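Local coordinates for uncharacterized protein (Pseudomonas syringae pv. tomato, PDB 3K4I) that is of unknown function but has the aldolase/RraA fold of the Leu-IlvD clan and forms an assembly of three chains, at residues 52-57 / 168-173; 85-90 / 114-119; 5-10 / 182-187. All blocks are in the same frame, centred on the assembly; numbering follows the deposited sequence.

How the contacts relate
Contacts 1 and 2 belong to one mixed sheet: strand 53-63 of contact 1 pairs with strand 85-90 of contact 2, and their centres lie about 9 Å apart. Two bonds join them directly, K114 NZ to V54 O at 2.8 Å and V86 N to I56 O at 2.8 Å, both probable hydrogen bonds. Contact 3 sits at the surface, its centre about 17 Å from the centre of the chain, and meets contact 1 at its 168-169 end, where D169 OD1 probably accepts a hydrogen bond from Q183 N (3.0 Å). Contacts 2 and 3 do not touch, their nearest atoms being about 11 Å apart. A bound magnesium ion lies about 11 Å from the R52 side chain.

Contact 1. Residues 52-57 / 168-173; sequences RCVGIA and GDLMVC
Residues 53-57 and 170-173 run antiparallel as strand neighbours at 148°, with C53-C173 and G55-M171 as hydrogen-bonded pairs and V54-V172 and I56-L170 as non-hydrogen-bonded ones. The M171 N to G55 O bond, 2.8 Å, is nearly straight. Beyond the regular pairs, A57 N reaches D169 O and G168 N returns a bond to A57 O. V54 and V172 stand next to each other on one face, CG2 of V54 against CG1 of V172, and V54 CG1, anti to the backbone N (chi1 -177°), also meets L170 CD1 at 3.9 Å. These strands belong to the mixed central sheet of the aldolase/RraA fold. On its other face, which carries C53, C173 and M171, C53 SG packs against C173 CB at 3.9 Å. A57 CB, directed at the neighbouring segment, reaches M171 CG at 3.8 Å. Selenomethionine suits its place because its long, flexible chain can bend to touch V86 and V88 of strand 85-90. G168 has a positive phi of 103°, where a CB would press on the preceding carbonyl, and its CA sits tightly against I56 CG2, 3.3 Å away. At the other end R52 CB lies near C173 O, and its guanidinium NH2 bonds to C20 O.

Contact 2. Residues 85-90 / 114-119; sequences SVIVSS and KGTVID
S90 OG donates a hydrogen bond to D119 OD2 over 2.7 Å, joining the C-terminal ends of the two strands. The carboxylate receives it on the anti lone pair of OD2, on the side away from OD1, which forms a salt bridge with R138. Serine suits the place because its short hydroxyl, anti to the backbone N (chi1 -173°), extends just far enough to meet the aspartate beside it. With both oxygens engaged the carboxylate is fixed in rotation.

Behind this pair the backbones of 85-90 and 115-119 run parallel at 16°. I87 and S89 each use both N and O: I87 N binds G115 O and I87 O accepts V117 N, while S89 N binds V117 O and S89 O accepts D119 N at 2.8 Å. At the start, K114 N donates to S85 O in a nearly straight bond of 171°, and the lysine chain curls away so that NZ reaches V54 O of strand 53-63.

On the face carrying V86, V88 and V117, V117 CG2 meets V86 CG1 at 3.9 Å, and V117 CB lies 4.2 Å from V88 CG2 with the two side chains side by side. The branched valines form the apolar part of this face, on which M171 and C173 of strand 170-174 pack. On the opposite face of the sheet, T116 OG1 lies 4.0 Å from I87 CB and bonds to the Y133 hydroxyl, so its polar atom is satisfied although buried. Helix 102-110 connects the two adjacent parallel strands, completing a beta-alpha-beta unit within the aldolase/RraA fold.

Contact 3. Residues 5-10 / 182-187; sequences VPFEYT and PQQLAA
T10 N donates to Q183 OE1 over 2.8 Å, the shortest polar link between the N-terminal loop and the turn that leads into helix 186-207. The bond is close to straight (165°), and the donor lies in the plane of the amide carbonyl, on a lone pair. Q183 CG sits between the backbone N and the carbonyl carbon (chi1 59°), and from there the extended chain carries its amide to the loop. Its NE2 bonds to P167 O, so both ends of the amide are held and its rotation is fixed.

Q184 makes the second link: NE2 gives a hydrogen bond to P6 O at 3.1 Å, with P6 O close to the plane of the Q184 amide, while E8 N makes a weak one to OE1 at 3.5 Å. Glutamine suits both positions, since each amide offers a donor and an acceptor on a chain long enough to reach the loop backbone. The loop also braces itself, T10 OG1 donating to E8 O at 2.9 Å from above the carbonyl plane; the same hydroxyl oxygen lies close to Q184 CG.

Farther out, the F7 ring meets Q183 NE2 at its edge, CE1 being 3.8 Å away, with ring and amide planes 78° apart. F7 CE2 in turn lies over one face of the Y9 ring, offset toward the rim. V5 CG2 borders Q184 NE2 at 3.7 Å. Here at the surface, irregular loop backbone is bound by two consecutive glutamine side chains, Q183 and Q184: an N-terminal segment fastened to the turn between strand 177-181 and helix 186-207.

Contact 1. Residues 52-57 / 168-173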
loop_
_atom_site.group_PDB
_atom_site.type_symbol
_atom_site.label_atom_id
_atom_site.label_comp_id
_atom_site.label_asym_id
_atom_site.label_seq_id
_atom_site.Cartn_x
_atom_site.Cartn_y
_atom_site.Cartn_z
ATOM N N ARG C 52 7.841 -13.333 -3.611
ATOM C CA ARG C 52 9.159 -12.920 -4.084
ATOM C C ARG C 52 9.431 -13.628 -5.398
ATOM O O ARG C 52 8.766 -14.596 -5.731
ATOM C CB ARG C 52 10.248 -13.233 -3.031
ATOM C CG ARG C 52 10.427 -14.723 -2.731
ATOM C CD ARG C 52 11.427 -14.939 -1.585
ATOM N NE ARG C 52 12.758 -14.376 -1.831
ATOM C CZ ARG C 52 13.665 -14.895 -2.657
ATOM N NH1 ARG C 52 13.402 -16.003 -3.335
ATOM N NH2 ARG C 52 14.845 -14.304 -2.813
ATOM N N CYS C 53 10.366 -13.115 -6.170
ATOM C CA CYS C 53 10.794 -13.826 -7.378
ATOM C C CYS C 53 12.220 -13.534 -7.711
ATOM O O CYS C 53 12.748 -12.435 -7.419
ATOM C CB CYS C 53 9.902 -13.529 -8.612
ATOM S SG CYS C 53 9.794 -11.764 -9.019
ATOM N N VAL C 54 12.802 -14.520 -8.389
ATOM C CA VAL C 54 14.122 -14.438 -8.977
ATOM C C VAL C 54 14.028 -14.936 -10.403
ATOM O O VAL C 54 13.477 -16.013 -10.672
ATOM C CB VAL C 54 15.127 -15.343 -8.208
ATOM C CG1 VAL C 54 16.503 -15.187 -8.800
ATOM C CG2 VAL C 54 15.124 -14.958 -6.737
ATOM N N GLY C 55 14.558 -14.171 -11.346
ATOM C CA GLY C 55 14.584 -14.690 -12.731
ATOM C C GLY C 55 15.229 -13.702 -13.682
ATOM O O GLY C 55 15.778 -12.670 -13.258
ATOM N N ILE C 56 15.182 -14.037 -14.966
ATOM C CA ILE C 56 15.885 -13.290 -15.995
ATOM C C ILE C 56 14.934 -12.299 -16.617
ATOM O O ILE C 56 13.849 -12.682 -17.023
ATOM C CB ILE C 56 16.371 -14.287 -17.080
ATOM C CG1 ILE C 56 17.226 -15.381 -16.429
ATOM C CG2 ILE C 56 17.076 -13.560 -18.199
ATOM C CD1 ILE C 56 18.499 -14.863 -15.649
ATOM N N ALA C 57 15.354 -11.042 -16.717
ATOM C CA ALA C 57 14.497 -10.000 -17.250
ATOM C C ALA C 57 14.136 -10.284 -18.701
ATOM O O ALA C 57 15.024 -10.517 -19.521
ATOM C CB ALA C 57 15.201 -8.634 -17.158
ATOM N N GLY C 168 17.882 -10.149 -20.058
ATOM C CA GLY C 168 18.884 -11.103 -19.539
ATOM C C GLY C 168 19.426 -10.724 -18.167
ATOM O O GLY C 168 20.111 -11.515 -17.508
ATOM N N ASP C 169 19.122 -9.508 -17.719
ATOM C CA ASP C 169 19.562 -9.076 -16.379
ATOM C C ASP C 169 18.908 -9.935 -15.271
ATOM O O ASP C 169 17.828 -10.500 -15.440
ATOM C CB ASP C 169 19.274 -7.589 -16.152
ATOM C CG ASP C 169 20.295 -6.663 -16.839
ATOM O OD1 ASP C 169 21.350 -7.100 -17.347
ATOM O OD2 ASP C 169 20.045 -5.432 -16.816
ATOM N N LEU C 170 19.571 -10.022 -14.139
ATOM C CA LEU C 170 19.029 -10.779 -13.033
ATOM C C LEU C 170 18.071 -9.911 -12.201
ATOM O O LEU C 170 18.484 -8.887 -11.655
ATOM C CB LEU C 170 20.197 -11.296 -12.192
ATOM C CG LEU C 170 19.822 -11.925 -10.844
ATOM C CD1 LEU C 170 18.998 -13.186 -11.055
ATOM C CD2 LEU C 170 21.103 -12.212 -10.052
HETATM N N MSE C 171 16.819 -10.351 -12.059
HETATM C CA MSE C 171 15.788 -9.577 -11.305
HETATM C C MSE C 171 15.496 -10.306 -10.018
HETATM O O MSE C 171 15.217 -11.543 -10.037
HETATM C CB MSE C 171 14.467 -9.502 -12.086
HETATM C CG MSE C 171 14.557 -8.853 -13.445
HETATM SE SE MSE C 171 15.175 -6.977 -13.366
HETATM C CE MSE C 171 13.804 -6.190 -12.204
ATOM N N VAL C 172 15.552 -9.583 -8.901
ATOM C CA VAL C 172 15.201 -10.176 -7.597
ATOM C C VAL C 172 14.262 -9.187 -6.924
ATOM O O VAL C 172 14.549 -7.963 -6.879
ATOM C CB VAL C 172 16.405 -10.467 -6.706
ATOM C CG1 VAL C 172 15.917 -11.147 -5.369
ATOM C CG2 VAL C 172 17.427 -11.385 -7.446
ATOM N N CYS C 173 13.102 -9.703 -6.518
ATOM C CA CYS C 173 12.049 -8.864 -5.962
ATOM C C CYS C 173 11.464 -9.525 -4.741
ATOM O O CYS C 173 11.269 -10.738 -4.747
ATOM C CB CYS C 173 10.919 -8.688 -6.986
ATOM S SG CYS C 173 11.473 -8.148 -8.605
#

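Contact 2. Residues 85-90 / 114-119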
loop_
_atom_site.group_PDB
_atom_site.type_symbol
_atom_site.label_atom_id
_atom_site.label_comp_id
_atom_site.label_asym_id
_atom_site.label_seq_id
_atom_site.Cartn_x
_atom_site.Cartn_y
_atom_site.Cartn_z
ATOM N N SER C 85 11.710 -16.578 -16.757
ATOM C CA SER C 85 11.754 -15.114 -16.924
ATOM C C SER C 85 11.037 -14.394 -15.816
ATOM O O SER C 85 10.056 -14.897 -15.275
ATOM C CB SER C 85 11.091 -14.713 -18.227
ATOM O OG SER C 85 11.797 -15.226 -19.338
ATOM N N VAL C 86 11.514 -13.180 -15.506
ATOM C CA VAL C 86 10.701 -12.175 -14.816
ATOM C C VAL C 86 10.401 -11.098 -15.872
ATOM O O VAL C 86 11.316 -10.564 -16.436
ATOM C CB VAL C 86 11.494 -11.560 -13.646
ATOM C CG1 VAL C 86 10.808 -10.334 -13.070
ATOM C CG2 VAL C 86 11.729 -12.620 -12.535
ATOM N N ILE C 87 9.123 -10.799 -16.120
ATOM C CA ILE C 87 8.727 -9.852 -17.149
ATOM C C ILE C 87 8.873 -8.471 -16.522
ATOM O O ILE C 87 8.426 -8.272 -15.399
ATOM C CB ILE C 87 7.260 -10.104 -17.589
ATOM C CG1 ILE C 87 7.165 -11.396 -18.417
ATOM C CG2 ILE C 87 6.721 -8.851 -18.389
ATOM C CD1 ILE C 87 5.709 -11.921 -18.742
ATOM N N VAL C 88 9.529 -7.550 -17.229
ATOM C CA VAL C 88 9.727 -6.193 -16.705
ATOM C C VAL C 88 9.115 -5.301 -17.744
ATOM O O VAL C 88 9.621 -5.243 -18.858
ATOM C CB VAL C 88 11.203 -5.832 -16.485
ATOM C CG1 VAL C 88 11.335 -4.373 -15.952
ATOM C CG2 VAL C 88 11.852 -6.824 -15.518
ATOM N N SER C 89 8.017 -4.630 -17.371
ATOM C CA SER C 89 7.185 -3.895 -18.308
ATOM C C SER C 89 7.235 -2.436 -17.990
ATOM O O SER C 89 7.034 -2.043 -16.828
ATOM C CB SER C 89 5.729 -4.369 -18.242
ATOM O OG SER C 89 5.607 -5.650 -18.826
ATOM N N SER C 90 7.486 -1.642 -19.008
ATOM C CA SER C 90 7.588 -0.180 -18.804
ATOM C C SER C 90 6.545 0.561 -19.620
ATOM O O SER C 90 6.509 0.463 -20.842
ATOM C CB SER C 90 9.028 0.305 -19.043
ATOM O OG SER C 90 9.156 1.684 -18.694
ATOM N N LYS C 114 8.114 -16.223 -13.744
ATOM C CA LYS C 114 8.336 -16.165 -12.278
ATOM C C LYS C 114 7.708 -14.975 -11.575
ATOM O O LYS C 114 7.452 -15.025 -10.369
ATOM C CB LYS C 114 9.839 -16.172 -11.921
ATOM C CG LYS C 114 10.703 -17.232 -12.598
ATOM C CD LYS C 114 10.459 -18.606 -12.033
ATOM C CE LYS C 114 10.793 -18.717 -10.552
ATOM N NZ LYS C 114 12.231 -18.503 -10.294
ATOM N N GLY C 115 7.516 -13.887 -12.321
ATOM C CA GLY C 115 6.956 -12.678 -11.744
ATOM C C GLY C 115 6.904 -11.565 -12.783
ATOM O O GLY C 115 7.447 -11.685 -13.900
ATOM N N THR C 116 6.265 -10.478 -12.405
ATOM C CA THR C 116 6.110 -9.335 -13.292
ATOM C C THR C 116 6.389 -8.077 -12.508
ATOM O O THR C 116 5.831 -7.882 -11.421
ATOM C CB THR C 116 4.695 -9.278 -13.910
ATOM O OG1 THR C 116 4.528 -10.437 -14.722
ATOM C CG2 THR C 116 4.571 -8.088 -14.830
ATOM N N VAL C 117 7.247 -7.240 -13.082
ATOM C CA VAL C 117 7.655 -5.962 -12.490
ATOM C C VAL C 117 7.120 -4.897 -13.442
ATOM O O VAL C 117 7.428 -4.967 -14.635
ATOM C CB VAL C 117 9.186 -5.887 -12.444
ATOM C CG1 VAL C 117 9.641 -4.530 -11.981
ATOM C CG2 VAL C 117 9.728 -6.964 -11.535
ATOM N N ILE C 118 6.387 -3.897 -12.931
ATOM C CA ILE C 118 5.735 -2.899 -13.793
ATOM C C ILE C 118 6.020 -1.459 -13.409
ATOM O O ILE C 118 5.714 -1.029 -12.291
ATOM C CB ILE C 118 4.195 -3.089 -13.855
ATOM C CG1 ILE C 118 3.843 -4.542 -14.167
ATOM C CG2 ILE C 118 3.594 -2.196 -14.922
ATOM C CD1 ILE C 118 2.361 -4.841 -14.079
ATOM N N ASP C 119 6.591 -0.736 -14.372
ATOM C CA ASP C 119 6.737 0.720 -14.287
ATOM C C ASP C 119 5.405 1.251 -14.826
ATOM O O ASP C 119 5.300 1.661 -15.974
ATOM C CB ASP C 119 7.956 1.158 -15.115
ATOM C CG ASP C 119 8.024 2.671 -15.345
ATOM O OD1 ASP C 119 7.648 3.415 -14.448
ATOM O OD2 ASP C 119 8.464 3.071 -16.446
#

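Contact 3. Residues 5-10 / 182-187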
loop_
_atom_site.group_PDB
_atom_site.type_symbol
_atom_site.label_atom_id
_atom_site.label_comp_id
_atom_site.label_asym_id
_atom_site.label_seq_id
_atom_site.Cartn_x
_atom_site.Cartn_y
_atom_site.Cartn_z
ATOM N N VAL C 5 33.671 -2.614 -19.748
ATOM C CA VAL C 5 33.649 -3.475 -20.939
ATOM C C VAL C 5 32.337 -3.269 -21.700
ATOM O O VAL C 5 31.332 -2.924 -21.082
ATOM C CB VAL C 5 33.815 -4.969 -20.563
ATOM C CG1 VAL C 5 35.134 -5.183 -19.848
ATOM C CG2 VAL C 5 32.658 -5.453 -19.703
ATOM N N PRO C 6 32.342 -3.475 -23.038
ATOM C CA PRO C 6 31.101 -3.306 -23.819
ATOM C C PRO C 6 30.008 -4.233 -23.318
ATOM O O PRO C 6 30.304 -5.305 -22.772
ATOM C CB PRO C 6 31.504 -3.746 -25.234
ATOM C CG PRO C 6 32.970 -3.629 -25.289
ATOM C CD PRO C 6 33.494 -3.827 -23.894
ATOM N N PHE C 7 28.756 -3.839 -23.513
ATOM C CA PHE C 7 27.664 -4.722 -23.126
ATOM C C PHE C 7 27.682 -6.004 -23.937
ATOM O O PHE C 7 27.911 -5.984 -25.144
ATOM C CB PHE C 7 26.302 -4.060 -23.279
ATOM C CG PHE C 7 25.172 -5.015 -23.069
ATOM C CD1 PHE C 7 24.759 -5.353 -21.786
ATOM C CD2 PHE C 7 24.559 -5.624 -24.157
ATOM C CE1 PHE C 7 23.730 -6.254 -21.578
ATOM C CE2 PHE C 7 23.523 -6.535 -23.952
ATOM C CZ PHE C 7 23.106 -6.843 -22.657
ATOM N N GLU C 8 27.440 -7.117 -23.251
ATOM C CA GLU C 8 27.343 -8.404 -23.912
ATOM C C GLU C 8 26.275 -9.214 -23.213
ATOM O O GLU C 8 26.291 -9.319 -21.975
ATOM C CB GLU C 8 28.687 -9.131 -23.830
ATOM C CG GLU C 8 28.862 -10.261 -24.812
ATOM C CD GLU C 8 30.254 -10.843 -24.762
ATOM O OE1 GLU C 8 30.380 -12.058 -24.489
ATOM O OE2 GLU C 8 31.225 -10.089 -24.993
ATOM N N TYR C 9 25.351 -9.797 -23.986
ATOM C CA TYR C 9 24.399 -10.755 -23.411
ATOM C C TYR C 9 25.182 -11.879 -22.757
ATOM O O TYR C 9 26.060 -12.507 -23.372
ATOM C CB TYR C 9 23.402 -11.310 -24.436
ATOM C CG TYR C 9 22.577 -10.237 -25.101
ATOM C CD1 TYR C 9 22.792 -9.899 -26.444
ATOM C CD2 TYR C 9 21.581 -9.550 -24.389
ATOM C CE1 TYR C 9 22.029 -8.907 -27.068
ATOM C CE2 TYR C 9 20.821 -8.547 -25.007
ATOM C CZ TYR C 9 21.060 -8.241 -26.343
ATOM O OH TYR C 9 20.330 -7.261 -26.985
ATOM N N THR C 10 24.889 -12.086 -21.485
ATOM C CA THR C 10 25.629 -13.019 -20.659
ATOM C C THR C 10 24.678 -14.001 -20.000
ATOM O O THR C 10 23.875 -13.609 -19.159
ATOM C CB THR C 10 26.441 -12.277 -19.565
ATOM O OG1 THR C 10 27.314 -11.324 -20.189
ATOM C CG2 THR C 10 27.292 -13.259 -18.750
ATOM N N PRO C 182 22.954 -6.230 -13.160
ATOM C CA PRO C 182 23.433 -6.410 -14.533
ATOM C C PRO C 182 23.964 -7.827 -14.780
ATOM O O PRO C 182 24.679 -8.382 -13.940
ATOM C CB PRO C 182 24.583 -5.404 -14.653
ATOM C CG PRO C 182 24.181 -4.272 -13.647
ATOM C CD PRO C 182 23.624 -5.103 -12.478
ATOM N N GLN C 183 23.589 -8.389 -15.916
ATOM C CA GLN C 183 23.940 -9.781 -16.211
ATOM C C GLN C 183 25.456 -10.025 -16.188
ATOM O O GLN C 183 25.923 -11.094 -15.721
ATOM C CB GLN C 183 23.312 -10.244 -17.540
ATOM C CG GLN C 183 23.702 -9.460 -18.792
ATOM C CD GLN C 183 22.663 -9.618 -19.866
ATOM O OE1 GLN C 183 22.796 -10.443 -20.753
ATOM N NE2 GLN C 183 21.607 -8.822 -19.794
ATOM N N GLN C 184 26.231 -9.071 -16.675
ATOM C CA GLN C 184 27.684 -9.283 -16.676
ATOM C C GLN C 184 28.285 -9.317 -15.267
ATOM O O GLN C 184 29.433 -9.741 -15.093
ATOM C CB GLN C 184 28.392 -8.240 -17.546
ATOM C CG GLN C 184 28.138 -8.443 -19.019
ATOM C CD GLN C 184 28.494 -7.244 -19.842
ATOM O OE1 GLN C 184 27.761 -6.248 -19.881
ATOM N NE2 GLN C 184 29.604 -7.337 -20.537
ATOM N N LEU C 185 27.531 -8.865 -14.269
ATOM C CA LEU C 185 28.011 -8.821 -12.899
ATOM C C LEU C 185 27.313 -9.816 -11.977
ATOM O O LEU C 185 27.640 -9.869 -10.786
ATOM C CB LEU C 185 27.828 -7.415 -12.307
ATOM C CG LEU C 185 28.638 -6.323 -12.998
ATOM C CD1 LEU C 185 28.228 -4.982 -12.412
ATOM C CD2 LEU C 185 30.099 -6.559 -12.840
ATOM N N ALA C 186 26.392 -10.616 -12.522
ATOM C CA ALA C 186 25.453 -11.347 -11.686
ATOM C C ALA C 186 26.131 -12.311 -10.718
ATOM O O ALA C 186 25.841 -12.257 -9.522
ATOM C CB ALA C 186 24.391 -12.073 -12.525
ATOM N N ALA C 187 27.048 -13.134 -11.219
ATOM C CA ALA C 187 27.793 -14.082 -10.365
ATOM C C ALA C 187 28.555 -13.370 -9.237
ATOM O O ALA C 187 28.492 -13.770 -8.075
ATOM C CB ALA C 187 28.749 -14.957 -11.198
#